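Local structure of quinone reductase (Klebsiella pneumoniae subsp. pneumoniae, 4GI5) at residues L41-F44 and A45-L49; A68-D71 and A72-G76; P86-D89 and S90-A93; A224-F227 and A228-A232. The protein probably catalyses the reduction of quinones by NAD(P)H, using the flavin-adenine dinucleotide bound between its two subunits as redox cofactor. All coordinates share one frame; numbering follows the deposited sequence.

Contact 1: residues L41-F44 and A45-L49; sequences LKNF and AIRHL
Helix 37-51 is the crossover helix of the first beta-alpha-beta unit in this flavodoxin-like fold, and one turn of it pairs Lys42 with Ile46, Asn43 with Arg47 and Phe44 with His48. The backbone is regular: Ala45 N reaches Leu41 O at 2.9 Å, and the next three amides follow suit down to His48 N on Phe44 O (2.8 Å). Lys42 and Ile46 lie alongside one another and point the same way, Lys42 CG packing on Ile46 CD1 at 3.7 Å. The lysine then bends at chi3 (51°), which carries NZ back to Asn43 OD1 (2.7 Å). Asn43 in turn offers its CB to one face of the Arg47 guanidinium, 3.7 Å from NH1. The Phe44 and His48 rings are nearly parallel, planes 21° apart, but slid so far that centroids stand 5.7 Å apart and overlap is slight; both lie against helix 224-239, on Leu234 and Ala235. Small Ala45 and branched Ile46 suit the packed sides of the helix, Ile46 meeting Val58 of strand 55-60. Lys42 packs its methylenes at the sheet side and turns its ammonium to Asn43 and, in a cation-pi contact, to Tyr29, while exposed Arg47 lays its guanidinium over Asn43 CB. Apart from the Lys42-Asn43 bond, the cohesion of these side chains is thus mostly van der Waals, and the backbone supplies the directional bonding.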
loop_
_atom_site.group_PDB
_atom_site.type_symbol
_atom_site.label_atom_id
_atom_site.label_comp_id
_atom_site.label_asym_id
_atom_site.label_seq_id
_atom_site.Cartn_x
_atom_site.Cartn_y
_atom_site.Cartn_z
ATOM N N LEU B 41 -1.090 22.680 -2.052
ATOM C CA LEU B 41 -0.139 22.481 -1.031
ATOM C C LEU B 41 1.263 22.233 -1.500
ATOM O O LEU B 41 2.215 22.699 -0.890
ATOM C CB LEU B 41 -0.624 21.280 -0.156
ATOM C CG LEU B 41 -1.926 21.443 0.616
ATOM C CD1 LEU B 41 -2.392 20.035 1.157
ATOM C CD2 LEU B 41 -1.736 22.349 1.801
ATOM N N LYS B 42 1.400 21.559 -2.636
ATOM C CA LYS B 42 2.682 21.304 -3.258
ATOM C C LYS B 42 3.331 22.674 -3.638
ATOM O O LYS B 42 4.491 22.934 -3.349
ATOM C CB LYS B 42 2.514 20.498 -4.526
ATOM C CG LYS B 42 3.777 20.536 -5.421
ATOM C CD LYS B 42 3.715 19.941 -6.767
ATOM C CE LYS B 42 2.571 20.404 -7.580
ATOM N NZ LYS B 42 3.055 21.458 -8.525
ATOM N N ASN B 43 2.542 23.511 -4.281
ATOM C CA ASN B 43 3.122 24.799 -4.714
ATOM C C ASN B 43 3.517 25.664 -3.550
ATOM O O ASN B 43 4.601 26.266 -3.602
ATOM C CB ASN B 43 2.189 25.495 -5.685
ATOM C CG ASN B 43 2.089 24.764 -7.013
ATOM O OD1 ASN B 43 2.974 24.011 -7.512
ATOM N ND2 ASN B 43 0.991 24.979 -7.585
ATOM N N PHE B 44 2.730 25.663 -2.479
ATOM C CA PHE B 44 3.043 26.317 -1.247
ATOM C C PHE B 44 4.329 25.804 -0.699
ATOM O O PHE B 44 5.207 26.580 -0.261
ATOM C CB PHE B 44 1.884 26.192 -0.247
ATOM C CG PHE B 44 2.134 26.859 1.054
ATOM C CD1 PHE B 44 1.789 28.232 1.195
ATOM C CD2 PHE B 44 2.814 26.225 2.054
ATOM C CE1 PHE B 44 2.077 28.895 2.370
ATOM C CE2 PHE B 44 3.139 26.866 3.261
ATOM C CZ PHE B 44 2.741 28.207 3.427
ATOM N N ALA B 45 4.483 24.455 -0.613
ATOM C CA ALA B 45 5.678 23.910 0.009
ATOM C C ALA B 45 6.938 24.251 -0.775
ATOM O O ALA B 45 7.982 24.621 -0.167
ATOM C CB ALA B 45 5.606 22.368 0.095
ATOM N N ILE B 46 6.844 24.145 -2.082
ATOM C CA ILE B 46 8.019 24.393 -2.943
ATOM C C ILE B 46 8.421 25.887 -2.732
ATOM O O ILE B 46 9.627 26.176 -2.448
ATOM C CB ILE B 46 7.697 24.191 -4.381
ATOM C CG1 ILE B 46 7.565 22.683 -4.715
ATOM C CG2 ILE B 46 8.829 24.647 -5.306
ATOM C CD1 ILE B 46 6.942 22.417 -6.019
ATOM N N ARG B 47 7.439 26.764 -2.829
ATOM C CA ARG B 47 7.784 28.217 -2.609
ATOM C C ARG B 47 8.290 28.511 -1.245
ATOM O O ARG B 47 9.251 29.345 -1.077
ATOM C CB ARG B 47 6.640 29.109 -3.008
ATOM C CG ARG B 47 6.313 28.974 -4.445
ATOM C CD ARG B 47 5.246 29.993 -4.860
ATOM N NE ARG B 47 4.636 29.561 -6.133
ATOM C CZ ARG B 47 3.357 29.166 -6.286
ATOM N NH1 ARG B 47 2.507 29.120 -5.237
ATOM N NH2 ARG B 47 2.929 28.785 -7.494
ATOM N N HIS B 48 7.708 27.922 -0.215
ATOM C CA HIS B 48 8.145 28.143 1.129
ATOM C C HIS B 48 9.595 27.733 1.300
ATOM O O HIS B 48 10.414 28.412 1.996
ATOM C CB HIS B 48 7.219 27.414 2.128
ATOM C CG HIS B 48 7.378 27.879 3.513
ATOM N ND1 HIS B 48 8.258 27.312 4.384
ATOM C CD2 HIS B 48 6.818 28.935 4.163
ATOM C CE1 HIS B 48 8.195 27.937 5.542
ATOM N NE2 HIS B 48 7.328 28.921 5.433
ATOM N N LEU B 49 9.942 26.536 0.790
ATOM C CA LEU B 49 11.321 26.027 0.928
ATOM C C LEU B 49 12.342 26.906 0.124
ATOM O O LEU B 49 13.457 27.173 0.653
ATOM C CB LEU B 49 11.393 24.603 0.416
ATOM C CG LEU B 49 10.775 23.608 1.400
ATOM C CD1 LEU B 49 10.566 22.296 0.627
ATOM C CD2 LEU B 49 11.594 23.434 2.676
#

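Contact 2: residues A68-D71 and A72-G76; sequences AGYD and ADDSG
The Tyr70 ring and the Asp74 carboxylate are almost coplanar, 4° apart, with Asp74 OD2 set at the ring edge 3.4 Å from CD1, where the slightly positive aromatic C-H suits an acidic oxygen. Trp84 meets the same ring edge-to-face. The two residues flank an Asx turn that leads the loop between strand 55-60 and helix 86-96 into a short 3-10 turn. Asp71 OD1 accepts Asp73 N (3.0 Å) from above the carboxylate plane; with CG between the backbone N and carbonyl carbon (chi1 69°), the carboxylate folds back over the following amides. In return the side chain of Asp74 accepts the backbone N-H of Asp71, OD2 to N at 3.2 Å, and Asp74 N closes the turn on Asp71 O at 2.9 Å. Aspartate suits both places, its short chain bringing an acceptor back to nearby amides. Three acids so close would be expected to repel, with Asp71 OD1 only 4.0 Å from Asp74 OD2, but Lys67 forms salt bridges to Asp71 and Asp74, and Arg137 a further one to Asp74. Pro32 of the second subunit packs on Asp71. One water donates to Asp71 OD2 (2.5 Å) and to Asp73 OD2 (2.8 Å), bridging the two carboxylates.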
loop_
_atom_site.group_PDB
_atom_site.type_symbol
_atom_site.label_atom_id
_atom_site.label_comp_id
_atom_site.label_asym_id
_atom_site.label_seq_id
_atom_site.Cartn_x
_atom_site.Cartn_y
_atom_site.Cartn_z
ATOM N N ALA B 68 4.238 3.022 -14.020
ATOM C CA ALA B 68 4.037 2.405 -12.672
ATOM C C ALA B 68 4.346 0.920 -12.512
ATOM O O ALA B 68 4.694 0.515 -11.412
ATOM C CB ALA B 68 2.574 2.617 -12.265
ATOM N N GLY B 69 4.215 0.102 -13.546
ATOM C CA GLY B 69 4.294 -1.328 -13.478
ATOM C C GLY B 69 5.679 -1.827 -13.724
ATOM O O GLY B 69 6.128 -1.792 -14.882
ATOM N N TYR B 70 6.388 -2.265 -12.718
ATOM C CA TYR B 70 7.753 -2.796 -12.893
ATOM C C TYR B 70 7.668 -4.042 -13.802
ATOM O O TYR B 70 6.865 -4.979 -13.548
ATOM C CB TYR B 70 8.318 -3.177 -11.517
ATOM C CG TYR B 70 9.618 -3.848 -11.504
ATOM C CD1 TYR B 70 10.589 -3.519 -12.370
ATOM C CD2 TYR B 70 9.935 -4.770 -10.530
ATOM C CE1 TYR B 70 11.850 -4.114 -12.334
ATOM C CE2 TYR B 70 11.154 -5.444 -10.509
ATOM C CZ TYR B 70 12.127 -5.124 -11.475
ATOM O OH TYR B 70 13.357 -5.711 -11.475
ATOM N N ASP B 71 8.540 -4.124 -14.824
ATOM C CA ASP B 71 8.516 -5.264 -15.727
ATOM C C ASP B 71 9.884 -5.359 -16.447
ATOM O O ASP B 71 10.806 -4.607 -16.152
ATOM C CB ASP B 71 7.352 -5.230 -16.698
ATOM C CG ASP B 71 7.443 -4.145 -17.730
ATOM O OD1 ASP B 71 8.534 -3.560 -17.915
ATOM O OD2 ASP B 71 6.362 -3.824 -18.340
ATOM N N ALA B 72 9.975 -6.347 -17.335
ATOM C CA ALA B 72 11.253 -6.737 -17.957
ATOM C C ALA B 72 11.822 -5.649 -18.838
ATOM O O ALA B 72 13.041 -5.576 -19.033
ATOM C CB ALA B 72 11.131 -8.097 -18.707
ATOM N N ASP B 73 11.024 -4.693 -19.221
ATOM C CA ASP B 73 11.541 -3.575 -20.031
ATOM C C ASP B 73 12.386 -2.621 -19.184
ATOM O O ASP B 73 13.038 -1.723 -19.709
ATOM C CB ASP B 73 10.421 -2.793 -20.667
ATOM C CG ASP B 73 9.792 -3.555 -21.867
ATOM O OD1 ASP B 73 10.473 -4.387 -22.479
ATOM O OD2 ASP B 73 8.630 -3.414 -22.103
ATOM N N ASP B 74 12.307 -2.715 -17.840
ATOM C CA ASP B 74 13.114 -1.830 -16.983
ATOM C C ASP B 74 14.531 -2.256 -16.763
ATOM O O ASP B 74 15.278 -1.486 -16.182
ATOM C CB ASP B 74 12.396 -1.738 -15.603
ATOM C CG ASP B 74 11.081 -1.085 -15.741
ATOM O OD1 ASP B 74 10.851 -0.230 -16.700
ATOM O OD2 ASP B 74 10.122 -1.350 -14.927
ATOM N N SER B 75 14.907 -3.479 -17.148
ATOM C CA SER B 75 16.220 -4.050 -16.760
ATOM C C SER B 75 17.261 -3.824 -17.835
ATOM O O SER B 75 18.442 -4.093 -17.510
ATOM C CB SER B 75 16.142 -5.534 -16.344
ATOM O OG SER B 75 15.689 -6.359 -17.419
ATOM N N GLY B 76 16.821 -3.405 -19.063
ATOM C CA GLY B 76 17.780 -3.015 -20.130
ATOM C C GLY B 76 18.647 -4.173 -20.687
ATOM O O GLY B 76 19.701 -3.963 -21.204
HETATM O O HOH W 1 6.620 -2.379 -20.394
#

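Contact 3: residues P86-D89 and S90-A93; sequences PTLD and SKQA. With FAD (flavin-adenine dinucleotide), chain C.
Ser90 sets its CB against the carbonyl oxygens of the preceding turn, 3.4 Å from Thr87 O and 3.5 Å from Pro86 O, within helix 86-96 of the flavodoxin-like fold. The side chains fan out around this helix and hardly meet one another; Leu88 and Lys91 come closest, CD2 to CD at 4.5 Å, on the more exposed side. The beginning of the helix faces the cofactor. Pro86 lays CB 3.4 Å from the C8M methyl of the flavin, an apolar touch at the dimethylbenzene end of the ring system, and the Thr87 methyl CG2 rests by van der Waals contact on the ribityl O3' (3.6 Å). The hydrogen bonds to this FAD include several from the second subunit, among them Tyr182 and His31, so the pocket straddles the dimer interface. Proline suits the first turn of a helix, where an N-H is not needed for helical bonding. Asp89 points another way: with CG beside its backbone N (chi1 -72°), OD1 accepts Arg85 N and OD2 accepts Val80 N, fixing the chain that enters the helix. Ser90 OG lies anti to the backbone N and is paired with Trp141 N, a small polar group fitting a buried side. Helical bonds such as Lys91 N to Thr87 O (3.1 Å) fix the directions in which the side chains leave the backbone. Further along, a water lies 2.9 Å from Asp89 O and 3.1 Å from Gln92 OE1.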
loop_
_atom_site.group_PDB
_atom_site.type_symbol
_atom_site.label_atom_id
_atom_site.label_comp_id
_atom_site.label_asym_id
_atom_site.label_seq_id
_atom_site.Cartn_x
_atom_site.Cartn_y
_atom_site.Cartn_z
ATOM N N PRO B 86 11.832 -10.484 -11.065
ATOM C CA PRO B 86 11.909 -9.123 -10.484
ATOM C C PRO B 86 13.112 -8.835 -9.613
ATOM O O PRO B 86 13.676 -7.761 -9.693
ATOM C CB PRO B 86 10.582 -9.059 -9.658
ATOM C CG PRO B 86 9.628 -9.933 -10.378
ATOM C CD PRO B 86 10.503 -11.065 -10.932
ATOM N N THR B 87 13.482 -9.786 -8.824
ATOM C CA THR B 87 14.615 -9.583 -7.950
ATOM C C THR B 87 15.988 -9.604 -8.688
ATOM O O THR B 87 16.729 -8.657 -8.701
ATOM C CB THR B 87 14.640 -10.581 -6.810
ATOM O OG1 THR B 87 14.553 -11.934 -7.287
ATOM C CG2 THR B 87 13.471 -10.398 -5.794
ATOM N N LEU B 88 16.345 -10.756 -9.209
ATOM C CA LEU B 88 17.702 -10.939 -9.715
ATOM C C LEU B 88 17.960 -10.102 -10.923
ATOM O O LEU B 88 19.152 -9.774 -11.193
ATOM C CB LEU B 88 17.969 -12.427 -10.048
ATOM C CG LEU B 88 17.963 -13.313 -8.779
ATOM C CD1 LEU B 88 18.526 -14.719 -9.139
ATOM C CD2 LEU B 88 18.789 -12.782 -7.653
ATOM N N ASP B 89 16.975 -9.795 -11.718
ATOM C CA ASP B 89 17.157 -8.961 -12.884
ATOM C C ASP B 89 17.430 -7.520 -12.512
ATOM O O ASP B 89 18.273 -6.837 -13.116
ATOM C CB ASP B 89 16.148 -9.158 -14.005
ATOM C CG ASP B 89 16.409 -10.494 -14.699
ATOM O OD1 ASP B 89 15.929 -11.466 -14.216
ATOM O OD2 ASP B 89 17.106 -10.526 -15.723
ATOM N N SER B 90 16.849 -7.069 -11.416
ATOM C CA SER B 90 17.254 -5.780 -10.810
ATOM C C SER B 90 18.662 -5.809 -10.305
ATOM O O SER B 90 19.406 -4.842 -10.510
ATOM C CB SER B 90 16.258 -5.383 -9.669
ATOM O OG SER B 90 16.701 -4.122 -9.125
ATOM N N LYS B 91 19.027 -6.853 -9.603
ATOM C CA LYS B 91 20.371 -6.970 -9.008
ATOM C C LYS B 91 21.417 -6.772 -10.170
ATOM O O LYS B 91 22.361 -5.955 -10.056
ATOM C CB LYS B 91 20.576 -8.319 -8.450
ATOM C CG LYS B 91 21.988 -8.550 -7.931
ATOM C CD LYS B 91 22.172 -9.904 -7.258
ATOM C CE LYS B 91 23.683 -10.038 -6.919
ATOM N NZ LYS B 91 23.728 -11.364 -6.327
ATOM N N GLN B 92 21.185 -7.458 -11.257
ATOM C CA GLN B 92 22.096 -7.306 -12.439
ATOM C C GLN B 92 21.996 -5.934 -13.101
ATOM O O GLN B 92 23.044 -5.325 -13.370
ATOM C CB GLN B 92 21.887 -8.430 -13.454
ATOM C CG GLN B 92 22.915 -8.243 -14.583
ATOM C CD GLN B 92 22.745 -9.227 -15.698
ATOM O OE1 GLN B 92 21.728 -9.245 -16.460
ATOM N NE2 GLN B 92 23.728 -10.091 -15.788
ATOM N N ALA B 93 20.790 -5.402 -13.322
ATOM C CA ALA B 93 20.635 -4.101 -13.956
ATOM C C ALA B 93 21.282 -2.996 -13.194
ATOM O O ALA B 93 21.945 -2.087 -13.777
ATOM C CB ALA B 93 19.204 -3.765 -14.181
HETATM P PA FAD C . 10.203 -15.844 -8.936
HETATM O O1A FAD C . 9.560 -16.008 -10.225
HETATM O O2A FAD C . 11.330 -14.879 -8.736
HETATM O O5B FAD C . 10.632 -17.314 -8.456
HETATM C C5B FAD C . 11.103 -17.531 -7.138
HETATM C C4B FAD C . 11.723 -18.877 -7.032
HETATM O O4B FAD C . 10.716 -19.864 -7.171
HETATM C C3B FAD C . 12.753 -19.051 -8.148
HETATM O O3B FAD C . 13.859 -19.616 -7.427
HETATM C C2B FAD C . 12.067 -20.067 -9.013
HETATM O O2B FAD C . 13.011 -20.865 -9.743
HETATM C C1B FAD C . 11.209 -20.863 -8.064
HETATM N N9A FAD C . 10.118 -21.528 -8.833
HETATM C C8A FAD C . 9.284 -21.062 -9.885
HETATM N N7A FAD C . 8.431 -21.988 -10.320
HETATM C C5A FAD C . 8.807 -23.025 -9.597
HETATM C C6A FAD C . 8.334 -24.414 -9.705
HETATM N N6A FAD C . 7.366 -24.547 -10.661
HETATM N N1A FAD C . 8.835 -25.367 -8.877
HETATM C C2A FAD C . 9.806 -25.052 -8.070
HETATM N N3A FAD C . 10.227 -23.730 -7.953
HETATM C C4A FAD C . 9.746 -22.754 -8.631
HETATM N N1 FAD C . 9.399 -9.769 0.229
HETATM C C2 FAD C . 8.968 -9.472 1.443
HETATM O O2 FAD C . 8.851 -10.366 2.297
HETATM N N3 FAD C . 8.475 -8.240 1.754
HETATM C C4 FAD C . 8.689 -7.204 0.913
HETATM O O4 FAD C . 8.266 -6.060 1.219
HETATM C C4X FAD C . 9.207 -7.420 -0.380
HETATM N N5 FAD C . 9.447 -6.336 -1.230
HETATM C C5X FAD C . 9.811 -6.635 -2.563
HETATM C C6 FAD C . 9.847 -5.586 -3.514
HETATM C C7 FAD C . 10.253 -5.879 -4.819
HETATM C C7M FAD C . 10.221 -4.782 -5.825
HETATM C C8 FAD C . 10.635 -7.224 -5.158
HETATM C C8M FAD C . 11.007 -7.589 -6.590
HETATM C C9 FAD C . 10.584 -8.275 -4.256
HETATM C C9A FAD C . 10.180 -7.970 -2.928
HETATM N N10 FAD C . 10.052 -9.017 -1.971
HETATM C C10 FAD C . 9.582 -8.778 -0.678
HETATM C "C1'" FAD C . 10.250 -10.399 -2.351
HETATM C "C2'" FAD C . 9.038 -10.877 -3.153
HETATM O "O2'" FAD C . 7.833 -10.992 -2.365
HETATM C "C3'" FAD C . 9.400 -12.251 -3.750
HETATM O "O3'" FAD C . 10.423 -11.965 -4.724
HETATM C "C4'" FAD C . 8.212 -12.861 -4.532
HETATM O "O4'" FAD C . 7.211 -13.278 -3.586
HETATM C "C5'" FAD C . 8.655 -14.094 -5.365
HETATM O "O5'" FAD C . 7.579 -14.518 -6.198
HETATM P P FAD C . 7.868 -14.474 -7.807
HETATM O O1P FAD C . 6.615 -15.061 -8.484
HETATM O O2P FAD C . 8.359 -13.171 -8.266
HETATM O O3P FAD C . 9.070 -15.535 -7.770
HETATM O O HOH W 2 19.434 -7.284 -15.769
#

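Contact 4: residues A224-F227 and A228-A232; sequences AGQF and ADQCA. With FAD (flavin-adenine dinucleotide), chain H.
Phe227 and Cys231, one turn apart at the start of helix 224-239, form a Cys sulfur-aromatic contact: SG stands 3.6 Å from the ring centroid, 25° off the normal, above one face but offset toward the rim. It follows from torsions that turn the two groups to each other, with Phe227 CG anti to its own N (chi1 -173°) and SG beside that of Cys231. The opposite face belongs to the cofactor. N6A of the FAD adenine lies over the ring centre, 3.7 Å above the plane, while N1A comes within 3.4 Å of Phe227 CG. The aromatic side chain is therefore held between a soft, polarisable sulfur and the flat adenine, a fitting place for phenylalanine in a nucleotide pocket.

Among the polar side chains, Gln230 crosses the Phe227 ring at about a right angle, bringing OE1 3.5 Å from CD1; this buried oxygen has no hydrogen-bonding partner in the model, and the ring carbon CD1 does not supply one. Gln230 NE2 is bonded to Thr222 OG1 and to a glycerol probably from the crystallisation liquor, while Gln226 NE2 is bonded to Arg218 O. Extended glutamines suit this end of the helix, since their amides can reach back to the preceding loop.

Main-chain bonds are those of a regular alpha-helix, from Ala228 N on Ala224 O (3.0 Å) to Cys231 N on Phe227 O (2.8 Å). Ala224, Gly225 and Ala228 keep the outer side small. The helix follows edge strand 209-216 of the parallel sheet in the chain and leans on helix 37-51, where Leu37, Ala40 and Leu41 receive Phe227.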
loop_
_atom_site.group_PDB
_atom_site.type_symbol
_atom_site.label_atom_id
_atom_site.label_comp_id
_atom_site.label_asym_id
_atom_site.label_seq_id
_atom_site.Cartn_x
_atom_site.Cartn_y
_atom_site.Cartn_z
ATOM N N ALA B 224 -11.790 28.016 2.623
ATOM C CA ALA B 224 -10.586 28.887 2.776
ATOM C C ALA B 224 -10.002 28.830 4.150
ATOM O O ALA B 224 -8.787 28.959 4.343
ATOM C CB ALA B 224 -10.931 30.395 2.414
ATOM N N GLY B 225 -10.824 28.727 5.180
ATOM C CA GLY B 225 -10.295 28.780 6.487
ATOM C C GLY B 225 -9.541 27.494 6.896
ATOM O O GLY B 225 -8.481 27.534 7.522
ATOM N N GLN B 226 -10.068 26.402 6.410
ATOM C CA GLN B 226 -9.353 25.074 6.619
ATOM C C GLN B 226 -8.035 25.040 5.855
ATOM O O GLN B 226 -7.007 24.571 6.342
ATOM C CB GLN B 226 -10.321 23.928 6.227
ATOM C CG GLN B 226 -9.746 22.541 6.555
ATOM C CD GLN B 226 -10.759 21.462 6.354
ATOM O OE1 GLN B 226 -11.948 21.720 6.093
ATOM N NE2 GLN B 226 -10.276 20.252 6.241
ATOM N N PHE B 227 -8.025 25.551 4.644
ATOM C CA PHE B 227 -6.820 25.688 3.901
ATOM C C PHE B 227 -5.774 26.559 4.578
ATOM O O PHE B 227 -4.581 26.264 4.585
ATOM C CB PHE B 227 -7.111 26.167 2.506
ATOM C CG PHE B 227 -5.912 26.184 1.620
ATOM C CD1 PHE B 227 -5.326 24.959 1.147
ATOM C CD2 PHE B 227 -5.320 27.373 1.161
ATOM C CE1 PHE B 227 -4.185 24.926 0.377
ATOM C CE2 PHE B 227 -4.141 27.347 0.421
ATOM C CZ PHE B 227 -3.581 26.136 -0.015
ATOM N N ALA B 228 -6.205 27.705 5.146
ATOM C CA ALA B 228 -5.259 28.486 5.877
ATOM C C ALA B 228 -4.676 27.695 7.063
ATOM O O ALA B 228 -3.423 27.845 7.338
ATOM C CB ALA B 228 -5.882 29.828 6.376
ATOM N N ASP B 229 -5.489 26.919 7.748
ATOM C CA ASP B 229 -4.973 26.112 8.813
ATOM C C ASP B 229 -3.911 25.062 8.284
ATOM O O ASP B 229 -2.896 24.815 8.966
ATOM C CB ASP B 229 -6.062 25.389 9.600
ATOM C CG ASP B 229 -6.964 26.331 10.415
ATOM O OD1 ASP B 229 -6.561 27.477 10.670
ATOM O OD2 ASP B 229 -8.078 25.895 10.642
ATOM N N GLN B 230 -4.259 24.418 7.168
ATOM C CA GLN B 230 -3.340 23.459 6.536
ATOM C C GLN B 230 -2.038 24.105 6.191
ATOM O O GLN B 230 -0.985 23.575 6.447
ATOM C CB GLN B 230 -3.985 22.807 5.301
ATOM C CG GLN B 230 -5.230 21.955 5.615
ATOM C CD GLN B 230 -6.067 21.701 4.404
ATOM O OE1 GLN B 230 -5.962 22.405 3.382
ATOM N NE2 GLN B 230 -6.981 20.774 4.520
ATOM N N CYS B 231 -2.102 25.289 5.532
ATOM C CA CYS B 231 -0.892 25.995 5.156
ATOM C C CYS B 231 -0.043 26.323 6.355
ATOM O O CYS B 231 1.167 26.186 6.206
ATOM C CB CYS B 231 -1.190 27.331 4.433
ATOM S SG CYS B 231 -1.983 27.131 2.844
ATOM N N ALA B 232 -0.663 26.766 7.463
ATOM C CA ALA B 232 0.130 27.144 8.662
ATOM C C ALA B 232 0.865 25.940 9.249
ATOM O O ALA B 232 2.024 26.002 9.633
ATOM C CB ALA B 232 -0.796 27.748 9.681
HETATM P PA FAD H . -9.488 17.991 -4.223
HETATM O O1A FAD H . -8.675 18.554 -5.315
HETATM O O2A FAD H . -10.661 17.148 -4.400
HETATM O O5B FAD H . -10.013 19.207 -3.261
HETATM C C5B FAD H . -10.610 19.052 -1.958
HETATM C C4B FAD H . -11.216 20.356 -1.553
HETATM O O4B FAD H . -10.170 21.249 -1.247
HETATM C C3B FAD H . -12.138 20.940 -2.596
HETATM O O3B FAD H . -13.311 21.313 -1.889
HETATM C C2B FAD H . -11.330 22.140 -3.000
HETATM O O2B FAD H . -12.128 23.215 -3.560
HETATM C C1B FAD H . -10.550 22.576 -1.805
HETATM N N9A FAD H . -9.363 23.376 -2.212
HETATM C C8A FAD H . -8.441 23.219 -3.306
HETATM N N7A FAD H . -7.536 24.170 -3.338
HETATM C C5A FAD H . -7.985 24.983 -2.339
HETATM C C6A FAD H . -7.601 26.301 -1.833
HETATM N N6A FAD H . -6.536 26.760 -2.403
HETATM N N1A FAD H . -8.250 26.895 -0.773
HETATM C C2A FAD H . -9.280 26.278 -0.204
HETATM N N3A FAD H . -9.721 25.047 -0.670
HETATM C C4A FAD H . -9.073 24.490 -1.630
HETATM N N1 FAD H . -9.865 9.051 2.244
HETATM C C2 FAD H . -9.514 8.380 3.362
HETATM O O2 FAD H . -9.578 8.935 4.540
HETATM N N3 FAD H . -9.074 7.072 3.306
HETATM C C4 FAD H . -9.091 6.365 2.160
HETATM O O4 FAD H . -8.617 5.223 2.101
HETATM C C4X FAD H . -9.495 7.058 0.966
HETATM N N5 FAD H . -9.462 6.410 -0.236
HETATM C C5X FAD H . -9.746 7.130 -1.428
HETATM C C6 FAD H . -9.628 6.545 -2.597
HETATM C C7 FAD H . -9.787 7.252 -3.787
HETATM C C7M FAD H . -9.633 6.576 -5.099
HETATM C C8 FAD H . -10.183 8.609 -3.731
HETATM C C8M FAD H . -10.432 9.362 -5.011
HETATM C C9 FAD H . -10.337 9.233 -2.533
HETATM C C9A FAD H . -10.092 8.508 -1.331
HETATM N N10 FAD H . -10.097 9.129 -0.100
HETATM C C10 FAD H . -9.792 8.443 1.067
HETATM C "C1'" FAD H . -10.372 10.566 0.043
HETATM C "C2'" FAD H . -9.069 11.269 -0.341
HETATM O "O2'" FAD H . -7.969 11.099 0.558
HETATM C "C3'" FAD H . -9.305 12.805 -0.511
HETATM O "O3'" FAD H . -10.225 12.881 -1.630
HETATM C "C4'" FAD H . -8.045 13.596 -0.885
HETATM O "O4'" FAD H . -7.210 13.665 0.226
HETATM C "C5'" FAD H . -8.423 15.063 -1.225
HETATM O "O5'" FAD H . -7.289 15.700 -1.719
HETATM P P FAD H . -7.347 16.221 -3.277
HETATM O O1P FAD H . -6.070 16.922 -3.535
HETATM O O2P FAD H . -7.727 15.180 -4.230
HETATM O O3P FAD H . -8.549 17.283 -3.080
#

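How the contacts relate
Contacts 1 and 4 are neighbours on adjacent helices: Leu41 CD2 packs on Phe227 CE1 (3.8 Å) and Phe44 on the backbone of Cys231, so helix 37-51 and helix 224-239, the latter beside the adenine, share an apolar seam. Contacts 2 and 3 pair likewise, through a probable hydrogen bond from Tyr70 OH to Pro86 O (2.7 Å); both also touch the second subunit. The two pairs stand far apart, contacts 3 and 4 about 45 Å between centres, and face different FAD molecules. Contact 3 is the most buried and contact 4 the most superficial. Contact 2 alone lies outside the alpha-helices, a carboxylate-rich loop with a short 3-10 turn.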